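Local coordinates for protein tryptophan decarboxylase 1 (Oryza sativa subsp. japonica, PDB 6KHO) that decarboxylates L-tryptophan to tryptamine and 5-hydroxy-L-tryptophan to serotonin, using pyridoxal 5'-phosphate as cofactor, and works as a homodimer, at residues M333-C338 / G386-M391; G168-G173 / K374-G379; S109-A114 / R394-A399. One frame throughout, in Å; residues are numbered along the deposited sequence.

Interaction 1: M333-C338 / G386-M391; sequences MTCLDC and GLKLWM
T334 is the first residue of 333-338 to meet 386-391, and its two branches go to neighbouring side chains there. CG2 lies against the aliphatic stem of K388, 3.7 Å from CD. OG1 faces L389 CD1 at 3.8 Å, while its hydrogen bond is to the backbone O of L332. The side chains of T334 and L389 cross at about a right angle.

At C335 the contact turns polar. Its carbonyl O takes a hydrogen bond from K388 NZ at 2.8 Å, the nitrogen lying above the carbonyl plane at a C=O...N angle of 140°. SG of C335 lies 4.1 Å from the same NZ. L336 bonds the other way: its backbone N and O are held by N123 and R383 of the second subunit. A cis peptide leads into D337, whose O accepts a second hydrogen bond from K388 NZ at 3.0 Å, again from above the carbonyl plane, at a C=O...N angle of 119°. C338 closes the stretch, with CB 4.2 Å from K388 CE and SG, anti to its own backbone N, beside L389 CD2.

K388 sets out with CG between its backbone N and carbonyl carbon (chi1 65°), then runs extended into the bend of the loop. D116 of helix 110-122 gives NZ a salt bridge besides the two carbonyls. An alanine here would probably leave the carbonyls of C335 and D337 without their donor and D116 without its countercharge, and open a gap beside T334 CG2.

K388 is buried, and its ammonium has three oxygen partners: two carbonyls and the D116 carboxylate. The nearby carboxylate is likely to favour its protonated form, and the bonds tie the loop after helix 328-331 to the start of helix 386-420.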
loop_
_atom_site.group_PDB
_atom_site.type_symbol
_atom_site.label_atom_id
_atom_site.label_comp_id
_atom_site.label_asym_id
_atom_site.label_seq_id
_atom_site.Cartn_x
_atom_site.Cartn_y
_atom_site.Cartn_z
ATOM N N MET A 333 -14.938 9.625 -4.691
ATOM C CA MET A 333 -14.176 10.711 -5.333
ATOM C C MET A 333 -12.781 10.906 -4.750
ATOM O O MET A 333 -12.243 12.016 -4.778
ATOM C CB MET A 333 -14.943 12.032 -5.266
ATOM C CG MET A 333 -16.093 12.097 -6.264
ATOM S SD MET A 333 -17.096 13.569 -6.038
ATOM C CE MET A 333 -17.933 13.143 -4.551
ATOM N N THR A 334 -12.178 9.842 -4.235
ATOM C CA THR A 334 -10.839 9.884 -3.662
ATOM C C THR A 334 -9.951 8.943 -4.467
ATOM O O THR A 334 -10.222 7.742 -4.522
ATOM C CB THR A 334 -10.874 9.462 -2.190
ATOM O OG1 THR A 334 -11.772 10.310 -1.449
ATOM C CG2 THR A 334 -9.498 9.546 -1.580
ATOM N N CYS A 335 -8.900 9.471 -5.096
ATOM C CA CYS A 335 -8.081 8.628 -5.963
ATOM C C CYS A 335 -7.410 7.503 -5.165
ATOM O O CYS A 335 -7.173 7.617 -3.955
ATOM C CB CYS A 335 -7.013 9.473 -6.682
ATOM S SG CYS A 335 -5.867 10.401 -5.578
ATOM N N LEU A 336 -7.095 6.405 -5.861
ATOM C CA LEU A 336 -6.406 5.284 -5.221
ATOM C C LEU A 336 -5.073 5.741 -4.623
ATOM O O LEU A 336 -4.444 6.677 -5.124
ATOM C CB LEU A 336 -6.168 4.162 -6.240
ATOM C CG LEU A 336 -7.329 3.209 -6.577
ATOM C CD1 LEU A 336 -8.346 3.829 -7.536
ATOM C CD2 LEU A 336 -6.779 1.906 -7.152
ATOM N N ASP A 337 -4.637 5.096 -3.529
ATOM C CA ASP A 337 -5.386 4.078 -2.767
ATOM C C ASP A 337 -6.017 4.696 -1.521
ATOM O O ASP A 337 -5.429 5.596 -0.900
ATOM C CB ASP A 337 -4.480 2.920 -2.306
ATOM C CG ASP A 337 -3.416 2.542 -3.327
ATOM O OD1 ASP A 337 -3.780 2.234 -4.480
ATOM O OD2 ASP A 337 -2.212 2.546 -2.973
ATOM N N CYS A 338 -7.192 4.191 -1.143
ATOM C CA CYS A 338 -7.871 4.663 0.057
ATOM C C CYS A 338 -8.976 3.687 0.477
ATOM O O CYS A 338 -10.089 3.749 -0.052
ATOM C CB CYS A 338 -8.462 6.056 -0.177
ATOM S SG CYS A 338 -9.184 6.792 1.346
ATOM N N GLY A 386 -4.617 10.362 4.969
ATOM C CA GLY A 386 -5.721 11.099 5.556
ATOM C C GLY A 386 -5.961 12.436 4.889
ATOM O O GLY A 386 -7.091 12.921 4.870
ATOM N N LEU A 387 -4.915 13.031 4.305
ATOM C CA LEU A 387 -5.031 14.388 3.788
ATOM C C LEU A 387 -6.042 14.462 2.647
ATOM O O LEU A 387 -6.930 15.327 2.650
ATOM C CB LEU A 387 -3.656 14.899 3.345
ATOM C CG LEU A 387 -3.608 16.369 2.916
ATOM C CD1 LEU A 387 -4.046 17.277 4.060
ATOM C CD2 LEU A 387 -2.208 16.750 2.454
ATOM N N LYS A 388 -5.932 13.566 1.660
ATOM C CA LYS A 388 -6.836 13.668 0.516
ATOM C C LYS A 388 -8.274 13.372 0.920
ATOM O O LYS A 388 -9.205 14.007 0.411
ATOM C CB LYS A 388 -6.392 12.739 -0.618
ATOM C CG LYS A 388 -6.450 11.250 -0.299
ATOM C CD LYS A 388 -5.935 10.439 -1.482
ATOM C CE LYS A 388 -5.559 9.023 -1.061
ATOM N NZ LYS A 388 -5.039 8.236 -2.228
ATOM N N LEU A 389 -8.477 12.427 1.847
ATOM C CA LEU A 389 -9.837 12.122 2.286
ATOM C C LEU A 389 -10.456 13.305 3.033
ATOM O O LEU A 389 -11.624 13.650 2.806
ATOM C CB LEU A 389 -9.835 10.869 3.163
ATOM C CG LEU A 389 -11.223 10.367 3.548
ATOM C CD1 LEU A 389 -12.134 10.263 2.321
ATOM C CD2 LEU A 389 -11.129 9.021 4.305
ATOM N N TRP A 390 -9.686 13.942 3.920
ATOM C CA TRP A 390 -10.175 15.147 4.595
ATOM C C TRP A 390 -10.442 16.272 3.595
ATOM O O TRP A 390 -11.459 16.969 3.685
ATOM C CB TRP A 390 -9.168 15.592 5.657
ATOM C CG TRP A 390 -9.419 16.975 6.187
ATOM C CD1 TRP A 390 -10.383 17.351 7.080
ATOM C CD2 TRP A 390 -8.701 18.172 5.840
ATOM N NE1 TRP A 390 -10.315 18.710 7.304
ATOM C CE2 TRP A 390 -9.294 19.237 6.554
ATOM C CE3 TRP A 390 -7.629 18.446 4.980
ATOM C CZ2 TRP A 390 -8.833 20.555 6.459
ATOM C CZ3 TRP A 390 -7.160 19.763 4.893
ATOM C CH2 TRP A 390 -7.770 20.799 5.629
ATOM N N MET A 391 -9.557 16.448 2.616
ATOM C CA MET A 391 -9.744 17.538 1.656
ATOM C C MET A 391 -11.020 17.361 0.839
ATOM O O MET A 391 -11.686 18.344 0.492
ATOM C CB MET A 391 -8.539 17.628 0.738
ATOM C CG MET A 391 -7.369 18.346 1.374
ATOM S SD MET A 391 -6.271 18.984 0.098
ATOM C CE MET A 391 -5.132 19.914 1.120
#

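Interaction 2: G168-G173 / K374-G379; sequences GGVILG and KDMQVG
V170 and L172 pack against M376 and Q377 in a buried, mostly apolar contact between strand 168-172, an outermost strand of the seven-stranded mixed sheet, and the loop that leads toward helix 386-420.

V170 and M376 slide past each other in opposite directions, their CB atoms 3.9 Å apart. M376 bends at chi2 and again at chi3 (-71°), and its CE comes to rest 3.9 Å from the backbone O of G169. Farther along the strand, L172 uses one branch, with CD2 3.7 Å from Q377 CB. The carbonyl O of M376 points into this apolar patch, 3.7 Å from V170 CG1, and has no polar partner; it is a buried acceptor left unsatisfied.

The Q377 amide bonds within its own loop. Its NE2 donates to G379 O at 2.9 Å, with that oxygen close to the amide plane but NE2 above the G379 carbonyl plane, and also to G381 O, while OE1 takes a bond from R382 NE. K219 of the second subunit reaches the backbone O of Q377.

G379 touches pyridoxal phosphate, and V380 and G381 next to it bind the cofactor too. Here that cofactor loop lies against the edge strand of the sheet, whose seven strands, with 339-343 antiparallel to its neighbours, are those of the large domain of fold type I pyridoxal phosphate enzymes.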
loop_
_atom_site.group_PDB
_atom_site.type_symbol
_atom_site.label_atom_id
_atom_site.label_comp_id
_atom_site.label_asym_id
_atom_site.label_seq_id
_atom_site.Cartn_x
_atom_site.Cartn_y
_atom_site.Cartn_z
ATOM N N GLY A 168 -12.199 2.012 16.685
ATOM C CA GLY A 168 -11.328 2.906 15.949
ATOM C C GLY A 168 -11.145 2.392 14.536
ATOM O O GLY A 168 -11.748 1.392 14.137
ATOM N N GLY A 169 -10.304 3.099 13.784
ATOM C CA GLY A 169 -10.173 2.813 12.370
ATOM C C GLY A 169 -8.758 3.016 11.883
ATOM O O GLY A 169 -7.888 3.502 12.608
ATOM N N VAL A 170 -8.537 2.618 10.631
ATOM C CA VAL A 170 -7.262 2.830 9.963
ATOM C C VAL A 170 -7.527 2.921 8.466
ATOM O O VAL A 170 -8.387 2.214 7.933
ATOM C CB VAL A 170 -6.245 1.709 10.291
ATOM C CG1 VAL A 170 -6.771 0.333 9.841
ATOM C CG2 VAL A 170 -4.876 2.009 9.644
ATOM N N ILE A 171 -6.792 3.797 7.790
ATOM C CA ILE A 171 -6.816 3.844 6.335
ATOM C C ILE A 171 -5.736 2.900 5.822
ATOM O O ILE A 171 -4.559 3.040 6.171
ATOM C CB ILE A 171 -6.594 5.270 5.811
ATOM C CG1 ILE A 171 -7.717 6.198 6.294
ATOM C CG2 ILE A 171 -6.502 5.252 4.291
ATOM C CD1 ILE A 171 -7.425 7.703 5.968
ATOM N N LEU A 172 -6.144 1.936 5.008
ATOM C CA LEU A 172 -5.258 0.978 4.368
ATOM C C LEU A 172 -5.307 1.187 2.857
ATOM O O LEU A 172 -6.131 1.945 2.339
ATOM C CB LEU A 172 -5.660 -0.466 4.727
ATOM C CG LEU A 172 -5.727 -0.762 6.229
ATOM C CD1 LEU A 172 -6.367 -2.125 6.530
ATOM C CD2 LEU A 172 -4.336 -0.676 6.846
ATOM N N GLY A 173 -4.417 0.494 2.144
ATOM C CA GLY A 173 -4.417 0.591 0.694
ATOM C C GLY A 173 -5.573 -0.155 0.045
ATOM O O GLY A 173 -6.156 0.323 -0.931
ATOM N N LYS A 374 1.258 1.989 12.520
ATOM C CA LYS A 374 1.958 0.754 12.179
ATOM C C LYS A 374 1.371 -0.458 12.905
ATOM O O LYS A 374 1.500 -1.587 12.415
ATOM C CB LYS A 374 3.441 0.870 12.508
ATOM C CG LYS A 374 3.738 1.003 13.999
ATOM C CD LYS A 374 5.250 0.947 14.227
ATOM C CE LYS A 374 5.592 0.931 15.699
ATOM N NZ LYS A 374 5.267 -0.413 16.279
ATOM N N ASP A 375 0.714 -0.252 14.043
ATOM C CA ASP A 375 0.157 -1.345 14.822
ATOM C C ASP A 375 -1.245 -1.721 14.363
ATOM O O ASP A 375 -1.874 -2.579 14.983
ATOM C CB ASP A 375 0.143 -0.980 16.315
ATOM C CG ASP A 375 1.542 -0.771 16.898
ATOM O OD1 ASP A 375 2.537 -1.302 16.363
ATOM O OD2 ASP A 375 1.644 -0.067 17.918
ATOM N N MET A 376 -1.740 -1.112 13.282
ATOM C CA MET A 376 -3.051 -1.417 12.721
ATOM C C MET A 376 -2.965 -1.878 11.268
ATOM O O MET A 376 -3.987 -1.919 10.578
ATOM C CB MET A 376 -3.972 -0.198 12.821
ATOM C CG MET A 376 -4.251 0.247 14.238
ATOM S SD MET A 376 -5.636 -0.679 14.901
ATOM C CE MET A 376 -7.001 0.005 13.954
ATOM N N GLN A 377 -1.773 -2.236 10.788
ATOM C CA GLN A 377 -1.562 -2.562 9.377
ATOM C C GLN A 377 -0.461 -3.606 9.289
ATOM O O GLN A 377 0.164 -3.958 10.295
ATOM C CB GLN A 377 -1.168 -1.316 8.565
ATOM C CG GLN A 377 0.199 -0.780 8.975
ATOM C CD GLN A 377 0.623 0.495 8.224
ATOM O OE1 GLN A 377 -0.212 1.233 7.701
ATOM N NE2 GLN A 377 1.927 0.739 8.168
ATOM N N VAL A 378 -0.186 -4.056 8.064
ATOM C CA VAL A 378 0.877 -5.043 7.850
ATOM C C VAL A 378 2.262 -4.410 7.989
ATOM O O VAL A 378 3.131 -4.928 8.703
ATOM C CB VAL A 378 0.694 -5.726 6.480
ATOM C CG1 VAL A 378 1.958 -6.507 6.078
ATOM C CG2 VAL A 378 -0.538 -6.640 6.529
ATOM N N GLY A 379 2.499 -3.283 7.311
ATOM C CA GLY A 379 3.827 -2.710 7.209
ATOM C C GLY A 379 4.157 -1.717 8.316
ATOM O O GLY A 379 3.408 -1.529 9.277
#

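Interaction 3: S109-A114 / R394-A399; sequences SAAAIA and RTYGVA
A111 and T395 mark the nearest backbone approach of two helical segments, their CA atoms 7.0 Å apart. The axes of 110-114 and 394-399 come within 10.5 Å, with 142° between their N-to-C directions, so the helices run roughly antiparallel but well splayed. Helix 394-399 is kinked: the N atoms of V398 and A399 lack bonds to the preceding turn. Just before them, G397 has backbone angles at which a CB would be jammed against the carbonyl O of Y396.

Y396 carries the contact. Its chi1 of -57° sets CG anti to the carbonyl carbon, and the phenol OH at the end accepts a fairly straight hydrogen bond from A111 N at 3.1 Å (159°). The A111 methyl comes obliquely to the ring, CB 3.7 Å from CE2. S109 OG, by contrast, lies at the ring edge, in its plane, 3.5 Å from the same CE2. S109 is the N-cap residue of helix 110-122: its OG accepts the capping bond from A112 N at 3.3 Å, and it is hydrogen-bonded to M333 O as well. T395 adds a lighter touch, OG1 to A111 CB at 4.1 Å; its hydroxyl is bonded to M391 O in its own helix and to T80 of the second subunit. F22 of the second subunit meets the ring of Y396.

Chemically, two oxygens serve the start of helix 110-122: S109 from within the segment and Y396 from across the contact. N-H groups of a first turn have no carbonyl of an earlier turn to bind, and those of A111 and A112 find side-chain acceptors instead. The positive end of the helix dipole would probably favour the partial negative charge on the phenol oxygen.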
loop_
_atom_site.group_PDB
_atom_site.type_symbol
_atom_site.label_atom_id
_atom_site.label_comp_id
_atom_site.label_asym_id
_atom_site.label_seq_id
_atom_site.Cartn_x
_atom_site.Cartn_y
_atom_site.Cartn_z
ATOM N N SER A 109 -11.563 13.436 -7.894
ATOM C CA SER A 109 -11.930 14.834 -7.721
ATOM C C SER A 109 -10.670 15.680 -7.634
ATOM O O SER A 109 -9.601 15.195 -7.242
ATOM C CB SER A 109 -12.795 15.045 -6.469
ATOM O OG SER A 109 -12.064 14.767 -5.273
ATOM N N ALA A 110 -10.813 16.957 -7.997
ATOM C CA ALA A 110 -9.672 17.871 -7.933
ATOM C C ALA A 110 -9.129 17.985 -6.513
ATOM O O ALA A 110 -7.910 18.040 -6.313
ATOM C CB ALA A 110 -10.072 19.245 -8.471
ATOM N N ALA A 111 -10.017 17.991 -5.511
ATOM C CA ALA A 111 -9.563 18.085 -4.124
ATOM C C ALA A 111 -8.714 16.880 -3.731
ATOM O O ALA A 111 -7.707 17.027 -3.026
ATOM C CB ALA A 111 -10.755 18.220 -3.176
ATOM N N ALA A 112 -9.102 15.683 -4.173
ATOM C CA ALA A 112 -8.365 14.484 -3.788
ATOM C C ALA A 112 -7.004 14.426 -4.464
ATOM O O ALA A 112 -6.008 14.061 -3.830
ATOM C CB ALA A 112 -9.169 13.225 -4.123
ATOM N N ILE A 113 -6.948 14.774 -5.752
ATOM C CA ILE A 113 -5.669 14.824 -6.458
ATOM C C ILE A 113 -4.756 15.873 -5.831
ATOM O O ILE A 113 -3.560 15.632 -5.631
ATOM C CB ILE A 113 -5.891 15.098 -7.955
ATOM C CG1 ILE A 113 -6.688 13.952 -8.589
ATOM C CG2 ILE A 113 -4.558 15.252 -8.653
ATOM C CD1 ILE A 113 -7.355 14.344 -9.919
ATOM N N ALA A 114 -5.310 17.045 -5.500
ATOM C CA ALA A 114 -4.543 18.084 -4.818
ATOM C C ALA A 114 -3.988 17.579 -3.496
ATOM O O ALA A 114 -2.800 17.760 -3.193
ATOM C CB ALA A 114 -5.424 19.320 -4.586
ATOM N N ARG A 394 -13.845 18.191 3.370
ATOM C CA ARG A 394 -13.790 19.593 3.789
ATOM C C ARG A 394 -14.172 20.537 2.652
ATOM O O ARG A 394 -14.825 21.559 2.883
ATOM C CB ARG A 394 -12.392 19.944 4.317
ATOM C CG ARG A 394 -12.216 21.416 4.782
ATOM C CD ARG A 394 -13.218 21.705 5.899
ATOM N NE ARG A 394 -13.042 22.986 6.588
ATOM C CZ ARG A 394 -13.941 23.960 6.564
ATOM N NH1 ARG A 394 -15.045 23.807 5.852
ATOM N NH2 ARG A 394 -13.732 25.089 7.233
ATOM N N THR A 395 -13.773 20.225 1.419
ATOM C CA THR A 395 -14.026 21.158 0.324
ATOM C C THR A 395 -15.449 21.014 -0.216
ATOM O O THR A 395 -16.130 22.019 -0.451
ATOM C CB THR A 395 -12.993 20.955 -0.796
ATOM O OG1 THR A 395 -11.666 21.005 -0.249
ATOM C CG2 THR A 395 -13.123 22.045 -1.878
ATOM N N TYR A 396 -15.919 19.781 -0.410
ATOM C CA TYR A 396 -17.208 19.552 -1.063
ATOM C C TYR A 396 -18.380 19.476 -0.084
ATOM O O TYR A 396 -19.477 19.942 -0.413
ATOM C CB TYR A 396 -17.151 18.276 -1.903
ATOM C CG TYR A 396 -16.052 18.325 -2.939
ATOM C CD1 TYR A 396 -15.848 19.469 -3.710
ATOM C CD2 TYR A 396 -15.201 17.244 -3.132
ATOM C CE1 TYR A 396 -14.833 19.531 -4.652
ATOM C CE2 TYR A 396 -14.181 17.291 -4.083
ATOM C CZ TYR A 396 -14.014 18.437 -4.838
ATOM O OH TYR A 396 -13.017 18.481 -5.773
ATOM N N GLY A 397 -18.180 18.912 1.105
ATOM C CA GLY A 397 -19.234 18.828 2.097
ATOM C C GLY A 397 -20.179 17.652 1.873
ATOM O O GLY A 397 -20.220 17.037 0.807
ATOM N N VAL A 398 -20.973 17.354 2.910
ATOM C CA VAL A 398 -21.805 16.148 2.905
ATOM C C VAL A 398 -22.866 16.219 1.807
ATOM O O VAL A 398 -23.093 15.248 1.072
ATOM C CB VAL A 398 -22.454 15.922 4.285
ATOM C CG1 VAL A 398 -23.313 14.636 4.261
ATOM C CG2 VAL A 398 -21.388 15.826 5.396
ATOM N N ALA A 399 -23.534 17.370 1.690
ATOM C CA ALA A 399 -24.649 17.498 0.755
ATOM C C ALA A 399 -24.220 17.199 -0.678
ATOM O O ALA A 399 -24.928 16.488 -1.401
ATOM C CB ALA A 399 -25.267 18.895 0.869
#

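In the fold
Along the chain the segments come in the order 109-114, 168-173, 333-338, 374-379, 386-391 and 394-399; interaction 3 therefore encloses both others, while interactions 1 and 2 interleave. Interactions 1 and 3 share helix 386-420, their centres about 9 Å apart, and meet where M333 and T334 pack on the methyl of A112. The centres of interactions 1 and 2 are about 15 Å apart, and I171 packs on G386 and C338 between them; those of interactions 2 and 3 are about 23 Å apart. Segment 333-338 runs straight into strand 339-343, the sheet neighbour of 168-172. All three also touch the second subunit, so together they connect sheet edge, cofactor loop and helices along the dimer interface.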